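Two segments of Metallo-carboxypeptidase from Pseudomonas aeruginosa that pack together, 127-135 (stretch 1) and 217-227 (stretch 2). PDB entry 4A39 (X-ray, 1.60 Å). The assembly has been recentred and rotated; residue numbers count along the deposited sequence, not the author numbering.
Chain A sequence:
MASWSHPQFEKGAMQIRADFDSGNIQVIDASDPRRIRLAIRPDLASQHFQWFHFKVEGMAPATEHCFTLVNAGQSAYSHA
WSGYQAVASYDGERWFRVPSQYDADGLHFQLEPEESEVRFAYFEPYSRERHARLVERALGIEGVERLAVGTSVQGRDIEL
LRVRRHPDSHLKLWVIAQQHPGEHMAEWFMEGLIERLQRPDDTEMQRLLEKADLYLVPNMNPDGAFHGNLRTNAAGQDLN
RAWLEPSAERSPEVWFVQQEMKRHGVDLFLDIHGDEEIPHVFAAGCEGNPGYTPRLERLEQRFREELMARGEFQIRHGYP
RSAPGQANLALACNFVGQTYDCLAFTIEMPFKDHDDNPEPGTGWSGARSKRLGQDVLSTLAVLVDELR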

# COMPACT_ATOMS: atom_id res chain seq x y z
N SER A 127 4.60 10.15 3.42
CA SER A 127 4.29 11.48 2.91
C SER A 127 4.73 11.68 1.47
O SER A 127 5.51 10.90 0.93
CB SER A 127 4.97 12.55 3.77
OG SER A 127 6.38 12.54 3.58
N ARG A 128 4.21 12.73 0.84
CA ARG A 128 4.59 13.01 -0.54
C ARG A 128 6.01 13.56 -0.53
O ARG A 128 6.71 13.51 -1.55
CB ARG A 128 3.63 14.02 -1.18
CG ARG A 128 2.17 13.59 -1.22
CD ARG A 128 1.99 12.27 -1.95
NE ARG A 128 2.23 11.13 -1.07
CZ ARG A 128 2.72 9.96 -1.48
NH1 ARG A 128 3.03 9.76 -2.75
NH2 ARG A 128 2.88 8.97 -0.60
N GLU A 129 6.44 14.12 0.61
CA GLU A 129 7.79 14.64 0.71
C GLU A 129 8.74 13.45 0.67
O GLU A 129 9.78 13.51 0.02
CB GLU A 129 7.99 15.47 1.99
CG GLU A 129 7.20 16.78 1.97
CD GLU A 129 7.60 17.76 3.05
OE1 GLU A 129 7.75 17.35 4.23
OE2 GLU A 129 7.76 18.96 2.73
N ARG A 130 8.36 12.37 1.34
CA ARG A 130 9.18 11.17 1.34
C ARG A 130 9.15 10.58 -0.07
O ARG A 130 10.14 10.03 -0.54
CB ARG A 130 8.66 10.14 2.35
CG ARG A 130 9.65 9.02 2.62
CD ARG A 130 9.15 8.00 3.63
NE ARG A 130 10.21 7.03 3.94
CZ ARG A 130 11.14 7.21 4.87
NH1 ARG A 130 11.14 8.31 5.61
NH2 ARG A 130 12.08 6.29 5.05
N HIS A 131 8.00 10.72 -0.73
CA HIS A 131 7.84 10.22 -2.09
C HIS A 131 8.85 10.91 -3.00
O HIS A 131 9.50 10.27 -3.83
CB HIS A 131 6.42 10.50 -2.61
CG HIS A 131 6.22 10.17 -4.05
ND1 HIS A 131 6.02 8.89 -4.50
CD2 HIS A 131 6.23 10.96 -5.15
CE1 HIS A 131 5.90 8.90 -5.82
NE2 HIS A 131 6.03 10.14 -6.24
N ALA A 132 8.96 12.23 -2.85
CA ALA A 132 9.90 12.99 -3.66
C ALA A 132 11.31 12.49 -3.43
O ALA A 132 12.09 12.34 -4.38
CB ALA A 132 9.79 14.47 -3.33
N ARG A 133 11.66 12.23 -2.17
CA ARG A 133 12.99 11.74 -1.85
C ARG A 133 13.23 10.36 -2.46
O ARG A 133 14.34 10.07 -2.92
CB ARG A 133 13.19 11.68 -0.33
CG ARG A 133 13.25 13.05 0.33
CD ARG A 133 13.84 12.98 1.73
NE ARG A 133 12.99 12.26 2.68
CZ ARG A 133 11.86 12.74 3.19
NH1 ARG A 133 11.44 13.95 2.86
NH2 ARG A 133 11.17 12.01 4.06
N LEU A 134 12.20 9.52 -2.47
CA LEU A 134 12.33 8.18 -3.04
C LEU A 134 12.59 8.28 -4.54
O LEU A 134 13.42 7.55 -5.08
CB LEU A 134 11.05 7.37 -2.81
CG LEU A 134 11.04 5.98 -3.48
CD1 LEU A 134 12.18 5.13 -2.94
CD2 LEU A 134 9.70 5.30 -3.23
N VAL A 135 11.88 9.17 -5.21
CA VAL A 135 12.06 9.34 -6.65
C VAL A 135 13.46 9.88 -6.94
O VAL A 135 14.14 9.38 -7.83
CB VAL A 135 10.99 10.29 -7.24
CG1 VAL A 135 11.34 10.63 -8.69
CG2 VAL A 135 9.62 9.62 -7.20
N VAL A 217 5.62 2.13 -10.43
CA VAL A 217 4.82 3.31 -10.13
C VAL A 217 4.70 3.36 -8.61
O VAL A 217 3.84 2.70 -8.03
CB VAL A 217 3.40 3.23 -10.73
CG1 VAL A 217 2.59 4.45 -10.30
CG2 VAL A 217 3.47 3.17 -12.26
N PRO A 218 5.58 4.12 -7.94
CA PRO A 218 5.60 4.27 -6.48
C PRO A 218 4.29 4.68 -5.82
O PRO A 218 3.99 4.24 -4.70
CB PRO A 218 6.71 5.29 -6.25
CG PRO A 218 7.66 4.98 -7.36
CD PRO A 218 6.73 4.82 -8.54
N ASN A 219 3.52 5.55 -6.47
CA ASN A 219 2.24 5.97 -5.90
C ASN A 219 1.21 6.32 -6.96
O ASN A 219 1.37 7.28 -7.72
CB ASN A 219 2.43 7.13 -4.93
CG ASN A 219 1.19 7.38 -4.09
OD1 ASN A 219 0.18 7.87 -4.58
ND2 ASN A 219 1.26 7.01 -2.81
N MET A 220 0.14 5.54 -6.98
CA MET A 220 -0.95 5.68 -7.94
C MET A 220 -2.03 6.69 -7.58
O MET A 220 -2.92 6.93 -8.40
CB MET A 220 -1.65 4.33 -8.13
CG MET A 220 -0.90 3.30 -8.96
SD MET A 220 -0.83 3.76 -10.70
CE MET A 220 -2.58 3.65 -11.13
N ASN A 221 -1.97 7.27 -6.39
CA ASN A 221 -3.01 8.20 -5.95
C ASN A 221 -2.44 9.29 -5.05
O ASN A 221 -2.76 9.35 -3.86
CB ASN A 221 -4.09 7.42 -5.19
CG ASN A 221 -5.44 8.13 -5.18
OD1 ASN A 221 -5.53 9.36 -5.26
ND2 ASN A 221 -6.50 7.34 -5.07
N PRO A 222 -1.60 10.18 -5.60
CA PRO A 222 -1.01 11.25 -4.79
C PRO A 222 -2.03 12.20 -4.18
O PRO A 222 -1.84 12.68 -3.06
CB PRO A 222 -0.07 11.95 -5.77
CG PRO A 222 -0.70 11.70 -7.10
CD PRO A 222 -1.13 10.25 -6.99
N ASP A 223 -3.12 12.48 -4.90
CA ASP A 223 -4.15 13.38 -4.38
C ASP A 223 -4.78 12.78 -3.12
O ASP A 223 -4.88 13.44 -2.09
CB ASP A 223 -5.26 13.63 -5.41
CG ASP A 223 -4.76 14.32 -6.66
OD1 ASP A 223 -3.62 14.85 -6.65
OD2 ASP A 223 -5.52 14.35 -7.64
N GLY A 224 -5.21 11.53 -3.22
CA GLY A 224 -5.83 10.87 -2.09
C GLY A 224 -4.90 10.76 -0.89
O GLY A 224 -5.32 10.99 0.24
N ALA A 225 -3.65 10.41 -1.13
CA ALA A 225 -2.69 10.27 -0.04
C ALA A 225 -2.50 11.60 0.68
O ALA A 225 -2.64 11.67 1.91
CB ALA A 225 -1.35 9.77 -0.58
N PHE A 226 -2.21 12.66 -0.07
CA PHE A 226 -2.01 13.97 0.53
C PHE A 226 -3.21 14.44 1.35
O PHE A 226 -3.05 15.03 2.42
CB PHE A 226 -1.72 15.01 -0.56
CG PHE A 226 -1.55 16.40 -0.04
CD1 PHE A 226 -0.37 16.77 0.61
CD2 PHE A 226 -2.58 17.32 -0.16
CE1 PHE A 226 -0.23 18.06 1.14
CE2 PHE A 226 -2.45 18.61 0.37
CZ PHE A 226 -1.27 18.98 1.02
N HIS A 227 -4.42 14.17 0.86
CA HIS A 227 -5.62 14.60 1.56
C HIS A 227 -6.08 13.69 2.69
O HIS A 227 -7.13 13.93 3.30
CB HIS A 227 -6.76 14.82 0.57
CG HIS A 227 -6.66 16.11 -0.18
ND1 HIS A 227 -6.40 16.16 -1.54
CD2 HIS A 227 -6.71 17.39 0.25
CE1 HIS A 227 -6.30 17.43 -1.91
NE2 HIS A 227 -6.49 18.19 -0.85

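The closest polar approach across this contact joins two donors: Arg 128 NH1 lies 3.3 Å from Asn 219 ND2, and no hydrogen bond crosses between the stretches at all. Both nitrogens are hydrogen-bonded elsewhere in the structure, so they can sit side by side without bonding each other. The first rule to read here is that a polar group may serve as packing surface when it has hydrogen-bond partners elsewhere.

Arg 128 makes the broadest contact, with 105 Å² of its surface covered out of 311 Å² buried on both sides together. It stands in the first turn of helix 128-135, and its CA-to-CB bond points toward the other stretch. With chi1 and chi2 both m and chi3 p, the chain is bent rather than extended, and it lies against the short helix 222-226. Arg 128 CG lies 4.2 Å from Phe 226 CB, Arg 128 CD is 4.0 Å from Pro 222 O, and the guanidinium offers one face to Ala 225, with Arg 128 NE 3.9 Å from Ala 225 CB. The methyl suits this position: a guanidinium bonds in its plane and leaves its flat faces free for apolar neighbours.

The backbones keep their distance. The two helix axes come no nearer than 11.4 Å, and their directions differ by 135°, so this is side-chain packing rather than close helix-to-helix contact. Arg 128 CA and Phe 226 CA are 6.8 Å apart; His 131 CA and Pro 218 CA are 7.7 Å apart.

Further along the first helix, His 131 and Leu 134 address the loop ahead of the second. Pro 218 CB sits at the edge of the imidazole, near its plane, 3.7 Å from His 131 CE1. Both ring nitrogens of His 131 are hydrogen-bonded elsewhere, and the contact with the proline is van der Waals. Leu 134 CD2 reaches the same proline carbon, 4.2 Å from Pro 218 CB, in a purely apolar pairing.

Each stretch organises its own helix start. Ser 127 OG accepts from Arg 130 N at 3.0 Å, and Asn 221 OD1 accepts from Gly 224 N at 3.0 Å; both are N-caps, occupying amides that lack a partner in the first turn. Asn 219 steadies the approach to the second helix, its OD1 accepting from Asn 221 N at 2.9 Å. Hydrogen bonds thus shape each segment from within, while van der Waals contact joins the two.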